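Local coordinates for adhesion protein (Streptococcus pseudopneumoniae 5247, PDB 7LM5), which probably captures zinc outside the cell as a solute-binding protein and hands it to an ATP-binding cassette transporter for uptake, at residues Thr100-Pro105 / Phe192-Lys197; Leu128-Ala133 / Lys197-Asn202; Thr184-His189 / Leu204-Ile209. The protein carries 1 engineered substitution. All coordinates share one frame; numbering follows the deposited sequence.

Contact 1: residues Thr100-Pro105 / Phe192-Lys197; sequences TLERVP and FSYLAK. With ZN (zinc ion), chain F.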
# COMPACT_ATOMS: atom_id res chain seq x y z
N THR A 100 11.17 1.10 8.14
CA THR A 100 11.41 2.53 8.20
C THR A 100 10.43 3.25 7.28
O THR A 100 10.39 2.98 6.07
CB THR A 100 12.85 2.85 7.80
OG1 THR A 100 13.08 2.42 6.46
CG2 THR A 100 13.82 2.14 8.73
N LEU A 101 9.64 4.16 7.84
CA LEU A 101 8.66 4.92 7.09
C LEU A 101 9.23 6.29 6.73
O LEU A 101 9.90 6.93 7.55
CB LEU A 101 7.36 5.09 7.89
CG LEU A 101 6.65 3.81 8.33
CD1 LEU A 101 5.41 4.14 9.14
CD2 LEU A 101 6.30 2.95 7.13
N GLU A 102 8.96 6.74 5.51
CA GLU A 102 9.41 8.04 5.04
C GLU A 102 8.42 9.12 5.44
O GLU A 102 7.25 8.86 5.74
CB GLU A 102 9.61 8.03 3.52
CG GLU A 102 10.66 7.06 3.01
CD GLU A 102 12.07 7.47 3.38
OE1 GLU A 102 12.48 7.23 4.54
OE2 GLU A 102 12.78 8.03 2.52
N ARG A 103 8.90 10.37 5.43
CA ARG A 103 8.05 11.50 5.76
C ARG A 103 7.00 11.73 4.68
O ARG A 103 7.17 11.34 3.52
CB ARG A 103 8.89 12.77 5.93
CG ARG A 103 9.58 12.89 7.28
CD ARG A 103 8.56 13.05 8.40
NE ARG A 103 9.19 13.34 9.68
CZ ARG A 103 9.38 14.57 10.15
NH1 ARG A 103 9.00 15.62 9.44
NH2 ARG A 103 9.96 14.76 11.33
N VAL A 104 5.90 12.36 5.08
CA VAL A 104 4.85 12.72 4.12
C VAL A 104 5.37 13.83 3.20
O VAL A 104 5.98 14.80 3.69
CB VAL A 104 3.59 13.17 4.87
CG1 VAL A 104 2.62 13.86 3.92
CG2 VAL A 104 2.92 11.98 5.54
N PRO A 105 5.18 13.72 1.89
CA PRO A 105 5.61 14.80 0.99
C PRO A 105 4.93 16.12 1.34
O PRO A 105 3.71 16.18 1.50
CB PRO A 105 5.21 14.29 -0.40
CG PRO A 105 5.14 12.81 -0.25
CD PRO A 105 4.65 12.57 1.15
N PHE A 192 2.06 7.16 -4.22
CA PHE A 192 3.14 6.54 -4.97
C PHE A 192 4.50 7.16 -4.65
O PHE A 192 5.40 7.17 -5.50
CB PHE A 192 2.86 6.63 -6.47
CG PHE A 192 1.58 5.96 -6.89
CD1 PHE A 192 1.58 4.63 -7.26
CD2 PHE A 192 0.39 6.66 -6.90
CE1 PHE A 192 0.41 4.00 -7.64
CE2 PHE A 192 -0.79 6.04 -7.28
CZ PHE A 192 -0.78 4.71 -7.65
N SER A 193 4.67 7.65 -3.42
CA SER A 193 5.95 8.26 -3.05
C SER A 193 7.06 7.22 -2.96
O SER A 193 8.18 7.46 -3.41
CB SER A 193 5.80 9.01 -1.73
OG SER A 193 7.00 9.69 -1.39
N TYR A 194 6.75 6.05 -2.40
CA TYR A 194 7.77 5.00 -2.28
C TYR A 194 8.14 4.43 -3.64
O TYR A 194 9.30 4.10 -3.89
CB TYR A 194 7.28 3.90 -1.35
CG TYR A 194 7.25 4.29 0.11
CD1 TYR A 194 6.13 4.89 0.68
CD2 TYR A 194 8.35 4.07 0.93
CE1 TYR A 194 6.11 5.25 2.01
CE2 TYR A 194 8.34 4.42 2.27
CZ TYR A 194 7.21 5.01 2.80
OH TYR A 194 7.19 5.37 4.13
N LEU A 195 7.16 4.31 -4.54
CA LEU A 195 7.46 3.82 -5.89
C LEU A 195 8.35 4.80 -6.63
O LEU A 195 9.27 4.39 -7.35
CB LEU A 195 6.16 3.58 -6.66
CG LEU A 195 6.31 2.98 -8.06
CD1 LEU A 195 6.92 1.58 -7.98
CD2 LEU A 195 4.97 2.94 -8.78
N ALA A 196 8.11 6.10 -6.47
CA ALA A 196 8.93 7.11 -7.14
C ALA A 196 10.35 7.12 -6.58
O ALA A 196 11.32 7.23 -7.34
CB ALA A 196 8.28 8.49 -7.01
N LYS A 197 10.49 7.02 -5.26
CA LYS A 197 11.81 6.98 -4.65
C LYS A 197 12.59 5.72 -5.02
O LYS A 197 13.82 5.73 -4.99
CB LYS A 197 11.70 7.09 -3.13
CG LYS A 197 11.19 8.43 -2.63
CD LYS A 197 11.13 8.46 -1.11
CE LYS A 197 10.65 9.81 -0.60
NZ LYS A 197 10.62 9.87 0.88
ZN ZN F . 14.86 7.84 4.52

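Contact 2: residues Leu128-Ala133 / Lys197-Asn202; sequences LDPEKA and KRFGLN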
# COMPACT_ATOMS: atom_id res chain seq x y z
N LEU A 128 3.68 -0.32 -2.34
CA LEU A 128 3.86 -0.08 -3.76
C LEU A 128 5.32 -0.09 -4.18
O LEU A 128 5.61 -0.04 -5.39
CB LEU A 128 3.20 1.24 -4.16
CG LEU A 128 1.68 1.23 -3.97
CD1 LEU A 128 1.07 2.56 -4.36
CD2 LEU A 128 1.05 0.10 -4.77
N ASP A 129 6.25 -0.14 -3.23
CA ASP A 129 7.65 -0.39 -3.54
C ASP A 129 7.89 -1.89 -3.55
O ASP A 129 7.68 -2.54 -2.53
CB ASP A 129 8.55 0.28 -2.50
CG ASP A 129 10.04 0.17 -2.84
OD1 ASP A 129 10.39 -0.48 -3.85
OD2 ASP A 129 10.86 0.74 -2.09
N PRO A 130 8.30 -2.47 -4.68
CA PRO A 130 8.50 -3.93 -4.71
C PRO A 130 9.48 -4.43 -3.67
O PRO A 130 9.29 -5.53 -3.12
CB PRO A 130 9.02 -4.18 -6.14
CG PRO A 130 8.49 -3.04 -6.93
CD PRO A 130 8.51 -1.86 -6.01
N GLU A 131 10.52 -3.66 -3.37
CA GLU A 131 11.48 -4.06 -2.35
C GLU A 131 10.84 -4.07 -0.97
O GLU A 131 10.98 -5.04 -0.21
CB GLU A 131 12.70 -3.13 -2.37
CG GLU A 131 14.00 -3.78 -1.95
CD GLU A 131 14.67 -4.56 -3.07
OE1 GLU A 131 14.00 -4.84 -4.09
OE2 GLU A 131 15.87 -4.88 -2.94
N LYS A 132 10.12 -3.00 -0.62
CA LYS A 132 9.47 -2.92 0.68
C LYS A 132 8.27 -3.85 0.79
O LYS A 132 7.90 -4.23 1.91
CB LYS A 132 9.04 -1.48 0.96
CG LYS A 132 10.19 -0.56 1.32
CD LYS A 132 9.73 0.88 1.48
CE LYS A 132 10.77 1.70 2.21
NZ LYS A 132 12.13 1.53 1.61
N ALA A 133 7.66 -4.23 -0.33
CA ALA A 133 6.62 -5.25 -0.29
C ALA A 133 7.20 -6.60 0.13
O ALA A 133 6.58 -7.33 0.92
CB ALA A 133 5.93 -5.36 -1.65
N LYS A 197 10.49 7.02 -5.26
CA LYS A 197 11.81 6.98 -4.65
C LYS A 197 12.59 5.72 -5.02
O LYS A 197 13.82 5.73 -4.99
CB LYS A 197 11.70 7.09 -3.13
CG LYS A 197 11.19 8.43 -2.63
CD LYS A 197 11.13 8.46 -1.11
CE LYS A 197 10.65 9.81 -0.60
NZ LYS A 197 10.62 9.87 0.88
N ARG A 198 11.89 4.64 -5.37
CA ARG A 198 12.58 3.41 -5.74
C ARG A 198 13.26 3.54 -7.10
O ARG A 198 14.36 3.00 -7.30
CB ARG A 198 11.60 2.23 -5.74
CG ARG A 198 12.20 0.91 -6.21
CD ARG A 198 13.42 0.54 -5.38
NE ARG A 198 13.12 0.52 -3.96
CZ ARG A 198 14.04 0.43 -3.00
NH1 ARG A 198 15.32 0.37 -3.33
NH2 ARG A 198 13.67 0.42 -1.73
N PHE A 199 12.64 4.26 -8.03
CA PHE A 199 13.15 4.36 -9.40
C PHE A 199 13.54 5.79 -9.77
O PHE A 199 13.55 6.14 -10.95
CB PHE A 199 12.12 3.82 -10.39
CG PHE A 199 11.74 2.39 -10.13
CD1 PHE A 199 12.56 1.35 -10.52
CD2 PHE A 199 10.55 2.09 -9.48
CE1 PHE A 199 12.22 0.04 -10.28
CE2 PHE A 199 10.20 0.77 -9.23
CZ PHE A 199 11.03 -0.25 -9.63
N GLY A 200 13.87 6.62 -8.78
CA GLY A 200 14.36 7.96 -9.07
C GLY A 200 13.36 8.85 -9.77
O GLY A 200 13.74 9.64 -10.64
N LEU A 201 12.09 8.75 -9.41
CA LEU A 201 11.03 9.54 -10.01
C LEU A 201 10.56 10.61 -9.04
O LEU A 201 10.81 10.55 -7.83
CB LEU A 201 9.85 8.66 -10.43
CG LEU A 201 10.19 7.42 -11.27
CD1 LEU A 201 8.93 6.60 -11.52
CD2 LEU A 201 10.85 7.82 -12.58
N ASN A 202 9.88 11.62 -9.58
CA ASN A 202 9.26 12.68 -8.80
C ASN A 202 7.75 12.61 -8.96
O ASN A 202 7.25 12.39 -10.07
CB ASN A 202 9.78 14.05 -9.22
CG ASN A 202 11.29 14.16 -9.12
OD1 ASN A 202 11.84 14.38 -8.04
ND2 ASN A 202 11.97 14.00 -10.25

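Contact 3: residues Thr184-His189 / Leu204-Ile209; sequences TFVTQH and LGIAGI. With ZN (zinc ion), chain B.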
# COMPACT_ATOMS: atom_id res chain seq x y z
N THR A 184 8.57 12.86 -13.83
CA THR A 184 7.59 13.51 -12.98
C THR A 184 6.19 13.08 -13.39
O THR A 184 5.85 13.10 -14.58
CB THR A 184 7.72 15.04 -13.07
OG1 THR A 184 8.99 15.44 -12.56
CG2 THR A 184 6.62 15.71 -12.28
N PHE A 185 5.38 12.68 -12.41
CA PHE A 185 4.01 12.26 -12.67
C PHE A 185 3.12 12.71 -11.52
O PHE A 185 3.59 12.97 -10.40
CB PHE A 185 3.91 10.74 -12.87
CG PHE A 185 4.26 9.93 -11.65
CD1 PHE A 185 5.57 9.79 -11.24
CD2 PHE A 185 3.26 9.29 -10.92
CE1 PHE A 185 5.89 9.04 -10.12
CE2 PHE A 185 3.58 8.53 -9.81
CZ PHE A 185 4.89 8.41 -9.40
N VAL A 186 1.83 12.82 -11.81
CA VAL A 186 0.84 13.30 -10.85
C VAL A 186 -0.26 12.26 -10.73
O VAL A 186 -0.77 11.76 -11.75
CB VAL A 186 0.25 14.66 -11.28
CG1 VAL A 186 -0.80 15.13 -10.28
CG2 VAL A 186 1.35 15.70 -11.43
N THR A 187 -0.63 11.92 -9.50
CA THR A 187 -1.64 10.91 -9.23
C THR A 187 -2.78 11.50 -8.40
O THR A 187 -2.69 12.62 -7.88
CB THR A 187 -1.03 9.70 -8.51
OG1 THR A 187 -0.43 10.12 -7.27
CG2 THR A 187 0.04 9.06 -9.38
N GLN A 188 -3.85 10.72 -8.28
CA GLN A 188 -5.08 11.22 -7.66
C GLN A 188 -4.87 11.59 -6.20
O GLN A 188 -5.40 12.61 -5.73
CB GLN A 188 -6.19 10.18 -7.80
CG GLN A 188 -7.55 10.65 -7.30
CD GLN A 188 -8.68 9.75 -7.77
OE1 GLN A 188 -9.01 9.74 -8.96
NE2 GLN A 188 -9.27 9.00 -6.85
N HIS A 189 -4.11 10.79 -5.46
CA HIS A 189 -3.71 11.15 -4.11
C HIS A 189 -2.28 10.68 -3.88
O HIS A 189 -1.71 9.92 -4.68
CB HIS A 189 -4.67 10.60 -3.05
CG HIS A 189 -4.52 9.13 -2.78
ND1 HIS A 189 -4.93 8.16 -3.67
CD2 HIS A 189 -4.03 8.47 -1.71
CE1 HIS A 189 -4.68 6.97 -3.17
NE2 HIS A 189 -4.13 7.13 -1.97
N LEU A 204 3.71 14.11 -7.45
CA LEU A 204 2.88 15.00 -6.67
C LEU A 204 1.47 14.44 -6.65
O LEU A 204 0.94 14.04 -7.69
CB LEU A 204 2.87 16.43 -7.23
CG LEU A 204 2.06 17.42 -6.39
CD1 LEU A 204 2.64 17.55 -4.99
CD2 LEU A 204 1.97 18.78 -7.07
N GLY A 205 0.86 14.39 -5.47
CA GLY A 205 -0.50 13.92 -5.31
C GLY A 205 -1.47 15.09 -5.25
O GLY A 205 -1.21 16.09 -4.58
N ILE A 206 -2.57 14.96 -5.99
CA ILE A 206 -3.64 15.95 -5.89
C ILE A 206 -4.15 16.02 -4.45
O ILE A 206 -4.00 17.04 -3.77
CB ILE A 206 -4.78 15.62 -6.88
CG1 ILE A 206 -4.22 15.51 -8.30
CG2 ILE A 206 -5.87 16.68 -6.81
CD1 ILE A 206 -5.26 15.16 -9.33
N ALA A 207 -4.73 14.93 -3.97
CA ALA A 207 -5.07 14.81 -2.56
C ALA A 207 -3.85 14.37 -1.76
O ALA A 207 -2.84 13.92 -2.32
CB ALA A 207 -6.23 13.84 -2.37
N GLY A 208 -3.94 14.49 -0.44
CA GLY A 208 -2.86 14.13 0.45
C GLY A 208 -2.69 12.64 0.60
O GLY A 208 -3.03 11.85 -0.30
N ILE A 209 -2.15 12.24 1.75
CA ILE A 209 -1.95 10.82 2.04
C ILE A 209 -3.27 10.07 1.96
O ILE A 209 -3.34 8.96 1.42
CB ILE A 209 -1.27 10.65 3.41
CG1 ILE A 209 0.18 11.10 3.34
CG2 ILE A 209 -1.37 9.20 3.89
CD1 ILE A 209 1.05 10.22 2.46
ZN ZN B . -3.56 5.97 0.16

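Contact 1: residues Thr100-Pro105 / Phe192-Lys197
Glu-102 lies across the outer end of Tyr-194, and its backbone and side chain both take part in the meeting. Its amide N donates to Tyr-194 OH at 2.6 Å, nearly straight at 163°. The same hydroxyl is hydrogen-bonded to the carbonyl of Asp-123, so a buried phenol oxygen is held by two main-chain partners. Tyrosine suits this place because its rigid ring spans the gap from the helix to the loop and puts one polar atom at the end. The Glu-102 side chain can be followed outward from there. Glu-102 CB lies 3.4 Å from Lys-197 NZ and touches Tyr-194 OH as well. Glu-102 CG then passes obliquely by the ring, 3.6 Å from Tyr-194 CE2. A bend at the second torsion (chi2 -70°) swings the carboxylate away from the tyrosine. Glu-102 OE1 makes the metal bond to a zinc ion at 2.5 Å. Glu-102 OE2, also near the ion, forms a salt bridge with Lys-197 NZ at 3.3 Å, met on its anti side and 35° out of the carboxylate plane. Lys-197, fully extended beyond CG, is long enough to bring its charge to this acid, where it probably helps keep the glutamate ionised. Farther along the loop, Pro-105 CG rests 3.8 Å from Ser-193 OG, a small residue that lets the proline ring come close. The loop 100-105 thus runs past the short helix 193-198, with Pro-105 and Ser-193 both reaching Gln-203 of strand 202-205, while Phe-192 and Ala-196 pack against Phe-185 of strand 184-187.

Contact 2: residues Leu128-Ala133 / Lys197-Asn202
Arg-198 takes hold of Asp-129 side-on, with NE and NH2 each reaching a different carboxylate oxygen. NE donates to Asp-129 OD1 at 2.9 Å, and NH2 to Asp-129 OD2, also at 2.9 Å; both oxygens use their syn lone pairs. The fit is imperfectly flat, since the carboxylate and guanidinium planes stand 36° apart. OD2 lies in the guanidinium plane, OD1 is tilted from it, and a further NE bond to OD2 is weak. Bends at chi2 and chi3 curl the arginine back so that NE as well as NH2 faces the acid.

The acid has a second task. OD1 also accepts from Glu-131 N at 3.2 Å, this donor approaching from above the carboxylate plane, 65° out of it. Asp-129 is therefore the N-cap of helix 130-147, with Pro-130, which has no amide hydrogen to satisfy, in the first turn; the Asp-129 carbonyl accepts from Ala-133 N at 2.8 Å. Placing CG anti to the backbone N (chi1 -175°) turns the carboxylate so that one group caps one helix and ties down the last turn of helix 193-198. Lys-132 joins the network by a long salt bridge from NZ to Asp-129 OD2. Its NZ and Arg-198 NH2 come within 3.8 Å, a closeness of like charges that the shared, buried aspartate probably offsets.

Apolar groups flank the charges. Glu-131 CB lies over one guanidinium face, toward its rim and 3.6 Å above its plane, and Arg-198 CG lies over one face of the Phe-199 ring, again toward the rim. Pro-130 CD approaches Phe-199 CE2 at 4.5 Å, and both residues continue onto Met-281 of helix 273-288.

Contact 3: residues Thr184-His189 / Leu204-Ile209
Hydrogen bonds from Ile-206 N and Ala-207 N hold the two chains together where both turn a corner. The usual alternation gives way here: Thr-187 O and Gln-188 O, consecutive carbonyls, accept from the consecutive amides Ile-206 N and Ala-207 N, each at 3.0 Å and almost straight. Before the corner the ladder is ordinary, with Leu-204 N bonded to Phe-185 O and Thr-187 N to Leu-204 O. Beyond it the chains draw together, His-189 and Ala-207 standing 4.2 Å apart at CA; the small alanine methyl meets His-189 CB. Gly-205, without a side chain, lets its CA lie 4.0 Å from His-189 C. Thr-187 OG1 donates to His-189 O, spanning the bend inside the segment. The imidazole is directed by chi1 76°, which sets CG between the backbone N and carbonyl carbon. Ile-209 O lies at the ring edge, 3.2 Å from His-189 CD2, with Gly-208 O also near the plane. His-189 NE2 binds zinc at 2.5 Å beside His-125 and Glu-264, while ND1, hydrogen-bonded to Glu-238, fixes the ring's rotation. Val-186 CG1 and Ile-206 CG1 meet at 4.0 Å, beta-branched residues, both buried, suited to extended chain and close packing. These strands belong to a beta-alpha-beta unit through helix 193-198; strand 234-237 flanks 184-187 on its other edge, and helix 217-229 covers Val-186 and Leu-204.

In the fold
Helix 193-198 is common ground. Contact 1 uses residues from Ser-193 to Lys-197, contact 2 the helix end at Arg-198 and the turn after it; their centres are about 8 Å apart, and Lys-197 belongs to both but works in contact 1. Contact 3 pairs the strands before and after this helix, about 12 Å between centres from contact 1 and 15 Å from contact 2. Phe-192 CD2 packs on Thr-187 CG2 at 3.5 Å, linking contacts 1 and 3. Contacts 2 and 3 join where Asn-202 O lies 3.0 Å from Phe-185 N, a probable hydrogen bond. Contact 3 alone supplies His-189 to the three-residue zinc site; the zinc on Glu-102 is separate, about 19 Å away.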